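Local coordinates for bubble protein (Penicillium brevicompactum, PDB 1UOY) that may act as a secreted toxin and may recognise a molecule with a negatively charged surface, at residues D10-N15 / R25-C30; S16-G21 / V36-G41. All blocks are in the same frame, centred on the assembly; numbering follows the deposited sequence.

Interaction 1: residues D10-N15 / R25-C30; sequences DQRRTN and RHFCGC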
# COMPACT_ATOMS: atom_id res chain seq x y z
N ASP A 10 7.15 1.08 -3.55
CA ASP A 10 6.22 0.02 -3.11
C ASP A 10 5.22 0.57 -2.11
O ASP A 10 4.52 -0.24 -1.51
CB ASP A 10 6.99 -1.17 -2.47
CG ASP A 10 7.73 -0.78 -1.22
OD1 ASP A 10 8.15 0.40 -1.08
OD2 ASP A 10 7.97 -1.69 -0.40
N GLN A 11 5.09 1.89 -1.97
CA GLN A 11 4.21 2.47 -0.96
C GLN A 11 3.06 3.26 -1.54
O GLN A 11 3.23 3.92 -2.59
CB GLN A 11 5.01 3.34 -0.02
CG GLN A 11 6.07 2.54 0.70
CD GLN A 11 6.79 3.36 1.73
OE1 GLN A 11 7.74 4.11 1.42
NE2 GLN A 11 6.33 3.27 2.99
N ARG A 12 1.91 3.17 -0.88
CA ARG A 12 0.70 3.90 -1.26
C ARG A 12 0.09 4.39 0.01
O ARG A 12 0.19 3.75 1.07
CB ARG A 12 -0.29 3.00 -2.03
CG ARG A 12 0.28 2.45 -3.32
CD ARG A 12 0.39 3.53 -4.40
NE ARG A 12 0.76 2.98 -5.70
CZ ARG A 12 1.99 2.67 -6.08
NH1 ARG A 12 3.02 2.84 -5.25
NH2 ARG A 12 2.20 2.16 -7.30
N ARG A 13 -0.56 5.56 -0.06
CA ARG A 13 -1.08 6.15 1.17
C ARG A 13 -2.43 5.54 1.54
O ARG A 13 -3.40 5.64 0.76
CB ARG A 13 -1.15 7.69 1.01
CG ARG A 13 -1.63 8.34 2.31
CD ARG A 13 -1.43 9.89 2.22
NE ARG A 13 -0.00 10.22 2.19
CZ ARG A 13 0.79 10.31 3.27
NH1 ARG A 13 0.31 10.11 4.49
NH2 ARG A 13 2.08 10.61 3.12
N THR A 14 -2.49 4.92 2.72
CA THR A 14 -3.72 4.31 3.16
C THR A 14 -4.87 5.36 3.14
O THR A 14 -4.70 6.52 3.56
CB THR A 14 -3.56 3.74 4.57
OG1 THR A 14 -2.36 2.94 4.60
CG2 THR A 14 -4.76 2.89 4.98
N ASN A 15 -5.98 4.91 2.59
CA ASN A 15 -7.23 5.66 2.47
C ASN A 15 -7.23 6.71 1.36
O ASN A 15 -8.20 7.42 1.18
CB ASN A 15 -7.64 6.24 3.84
CG ASN A 15 -7.82 5.15 4.85
OD1 ASN A 15 -8.33 4.08 4.52
ND2 ASN A 15 -7.40 5.40 6.08
N ARG A 25 -3.47 -5.86 -6.50
CA ARG A 25 -2.07 -5.65 -6.08
C ARG A 25 -2.02 -5.20 -4.62
O ARG A 25 -2.85 -4.39 -4.15
CB ARG A 25 -1.44 -4.53 -6.91
CG ARG A 25 -1.06 -4.93 -8.33
CD ARG A 25 -0.46 -3.70 -8.99
NE ARG A 25 -0.09 -3.80 -10.41
CZ ARG A 25 -0.93 -3.64 -11.42
NH1 ARG A 25 -2.24 -3.50 -11.24
NH2 ARG A 25 -0.44 -3.38 -12.64
N HIS A 26 -0.99 -5.69 -3.93
CA HIS A 26 -0.76 -5.30 -2.54
C HIS A 26 0.47 -4.44 -2.46
O HIS A 26 1.54 -4.77 -2.98
CB HIS A 26 -0.56 -6.56 -1.71
CG HIS A 26 -1.83 -7.23 -1.39
ND1 HIS A 26 -1.90 -8.33 -0.58
CD2 HIS A 26 -3.10 -6.93 -1.74
CE1 HIS A 26 -3.17 -8.69 -0.44
NE2 HIS A 26 -3.91 -7.86 -1.15
N PHE A 27 0.30 -3.30 -1.81
CA PHE A 27 1.37 -2.33 -1.56
C PHE A 27 1.51 -2.10 -0.06
O PHE A 27 0.72 -2.63 0.72
CB PHE A 27 1.06 -0.99 -2.26
CG PHE A 27 1.23 -1.07 -3.77
CD1 PHE A 27 2.49 -0.89 -4.33
CD2 PHE A 27 0.16 -1.32 -4.59
CE1 PHE A 27 2.65 -0.97 -5.74
CE2 PHE A 27 0.31 -1.40 -5.99
CZ PHE A 27 1.54 -1.22 -6.56
N CYS A 28 2.54 -1.35 0.34
CA CYS A 28 2.72 -1.01 1.74
C CYS A 28 2.20 0.38 2.01
O CYS A 28 2.32 1.25 1.14
CB CYS A 28 4.20 -1.00 2.08
SG CYS A 28 4.95 -2.64 2.01
N GLY A 29 1.63 0.60 3.20
CA GLY A 29 1.25 1.95 3.58
C GLY A 29 2.51 2.76 3.84
O GLY A 29 3.64 2.25 3.86
N CYS A 30 2.33 4.05 4.03
CA CYS A 30 3.48 4.92 4.21
C CYS A 30 4.34 4.59 5.42
O CYS A 30 5.58 4.68 5.33
CB CYS A 30 3.08 6.40 4.25
SG CYS A 30 1.95 6.90 2.91
O HOH W 1 -0.42 4.81 4.93
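The guanidinium of Arg12 lies flat over one face of the Phe27 ring, with CZ 4.0 Å from the ring centroid and the two planes 24° apart. CZ sits toward the rim of the ring, and NH2 reaches CE1 and CZ of Phe27. The chain of Arg12 bends at its second torsion (chi2 -73°), and its CG also packs on CG of Phe27, 3.7 Å away. NH1 of Arg12 is hydrogen-bonded at 2.9 Å to the carbonyl of the preceding residue, Gln11 O; the donor stands above the carbonyl plane while the acceptor lies in the guanidinium plane, which helps fix the rotation of the group over the ring. Asp10 O approaches the edge of the same ring in its plane.

Cys30 meets the other arginine. Its SG stands over the centre of the Arg13 guanidinium, 3.6 Å from CZ, while NH2 of Arg13 bonds to the carbonyl of Cys3, the residue to which Cys30 is disulfide-bonded. The backbones are bridged once, at Gln11 and Cys28: Cys28 N donates to Asp10 O and Arg12 N to Cys28 O, the latter at 2.8 Å. The amide of Gln11 extends this, NE2 giving a bond to Gly29 O at 3.0 Å and a weak one to Cys30 O, while its OE1 accepts from Asn8 N. A water accepts from both Thr14 N and Cys30 N.

The loop 10-15 thus lies beside strand 26-28, an outer strand of the three-stranded antiparallel sheet, and Arg12 touches Trp43 on strand 42-48, the other outer strand.

Interaction 2: residues S16-G21 / V36-G41; sequences SGCKAG and VECKGG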
# COMPACT_ATOMS: atom_id res chain seq x y z
N SER A 16 -6.12 6.83 0.63
CA SER A 16 -6.12 7.75 -0.51
C SER A 16 -6.73 7.05 -1.72
O SER A 16 -6.97 5.84 -1.74
CB SER A 16 -4.69 8.20 -0.83
OG SER A 16 -3.86 7.15 -1.34
N GLY A 17 -7.02 7.83 -2.76
CA GLY A 17 -7.63 7.25 -3.94
C GLY A 17 -6.75 6.29 -4.73
O GLY A 17 -5.52 6.40 -4.69
N CYS A 18 -7.38 5.39 -5.48
CA CYS A 18 -6.64 4.40 -6.29
C CYS A 18 -7.45 3.97 -7.49
O CYS A 18 -8.67 3.75 -7.41
CB CYS A 18 -6.23 3.19 -5.42
SG CYS A 18 -7.61 2.31 -4.65
N LYS A 19 -6.74 3.86 -8.60
CA LYS A 19 -7.33 3.47 -9.88
C LYS A 19 -7.75 2.02 -9.88
O LYS A 19 -7.09 1.13 -9.32
CB LYS A 19 -6.32 3.66 -11.01
CG LYS A 19 -5.93 5.10 -11.24
CD LYS A 19 -4.95 5.29 -12.37
CE LYS A 19 -3.96 6.36 -11.95
NZ LYS A 19 -4.61 7.71 -11.71
N ALA A 20 -8.85 1.77 -10.58
CA ALA A 20 -9.37 0.41 -10.58
C ALA A 20 -8.41 -0.63 -11.20
O ALA A 20 -8.45 -1.81 -10.79
CB ALA A 20 -10.71 0.40 -11.31
N GLY A 21 -7.58 -0.20 -12.15
CA GLY A 21 -6.60 -1.09 -12.78
C GLY A 21 -5.59 -1.69 -11.82
O GLY A 21 -4.88 -2.61 -12.18
N VAL A 36 -1.77 -2.64 1.96
CA VAL A 36 -3.01 -2.07 1.42
C VAL A 36 -3.34 -2.62 0.03
O VAL A 36 -2.44 -3.00 -0.75
CB VAL A 36 -2.93 -0.52 1.36
CG1 VAL A 36 -2.81 0.07 2.80
CG2 VAL A 36 -1.66 -0.04 0.59
N GLU A 37 -4.63 -2.58 -0.30
CA GLU A 37 -5.14 -3.08 -1.59
C GLU A 37 -6.17 -2.06 -2.03
O GLU A 37 -6.87 -1.48 -1.21
CB GLU A 37 -5.81 -4.47 -1.37
CG GLU A 37 -6.29 -5.10 -2.70
CD GLU A 37 -6.95 -6.42 -2.48
OE1 GLU A 37 -6.60 -7.16 -1.53
OE2 GLU A 37 -7.85 -6.76 -3.27
N CYS A 38 -6.31 -1.87 -3.34
CA CYS A 38 -7.30 -0.94 -3.85
C CYS A 38 -8.68 -1.57 -3.82
O CYS A 38 -8.95 -2.50 -4.57
CB CYS A 38 -6.88 -0.54 -5.26
SG CYS A 38 -8.00 0.76 -5.92
N LYS A 39 -9.52 -1.07 -2.93
CA LYS A 39 -10.89 -1.58 -2.78
C LYS A 39 -11.85 -0.39 -2.72
O LYS A 39 -11.67 0.53 -1.94
CB LYS A 39 -11.02 -2.39 -1.49
CG LYS A 39 -10.10 -3.62 -1.47
CD LYS A 39 -10.25 -4.36 -0.13
CE LYS A 39 -9.75 -5.76 -0.25
NZ LYS A 39 -10.63 -6.56 -1.14
N GLY A 40 -12.87 -0.45 -3.56
CA GLY A 40 -13.84 0.65 -3.53
C GLY A 40 -13.22 2.02 -3.76
O GLY A 40 -13.67 3.02 -3.20
N GLY A 41 -12.17 2.03 -4.58
CA GLY A 41 -11.52 3.26 -4.95
C GLY A 41 -10.58 3.88 -3.97
O GLY A 41 -10.13 4.99 -4.19
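Backbone contact between 16-21 and 36-41 is confined to one place, where Cys18 N donates a hydrogen bond to Gly41 O at 3.1 Å, bent at the hydrogen and with the donor well above the carbonyl plane. Next to it, CA of Gly17 makes a C-H...O contact with the same oxygen at 3.4 Å, so Gly41 O meets two consecutive residues of the loop. Gly40 and Gly41, both with the positive phi that favours glycine, form the type I' turn of the beta-hairpin made by strands 34-39 and 42-48, and it is this turn that presents the carbonyl.

The covalent part of the contact is the disulfide of Cys18 and Cys38, SG to SG 2.0 Å. Both CB atoms point toward the opposite segment, and the bridge has a chi3 of 89°, close to the unstrained value for a disulfide. The two halves arrive differently: in Cys18 the sulfur lies between the backbone N and the carbonyl carbon (chi1 59°), whereas in Cys38 it is anti to the backbone N (chi1 -175°). Lys19 O also comes to 3.5 Å from SG of Cys38. On strand 34-39, Glu37 and Lys39 point away from the loop, and Lys39 NZ forms a salt bridge with Glu37 OE2.

This surface contact ties the loop that precedes strand 26-28 to the end of the central strand 34-39, close to its turn into strand 42-48. Trp43 of strand 42-48 is touched by the side chains of Ser16 and Cys18, and the Ser16 backbone is hydrogen-bonded to that of Trp43.

How the interactions relate
The two contacts lie with their centres about 10 Å apart, interaction 1 near the centre of the molecule and interaction 2 at the surface. Their segments alternate along the sequence, 10-15, 16-21, 25-30 and 36-41, so that one continuous loop, 10-21, first runs beside strand 26-28 and then reaches the end of strand 34-39. These strands are neighbours in the three-stranded antiparallel sheet and join the contacts directly: Phe27 O and Val36 N probably share a hydrogen bond, as do His26 NE2 and Glu37 OE1, while Thr14 packs on Val36. In a small protein without alpha-helices, disulfides at both contacts help fasten loops to the sheet.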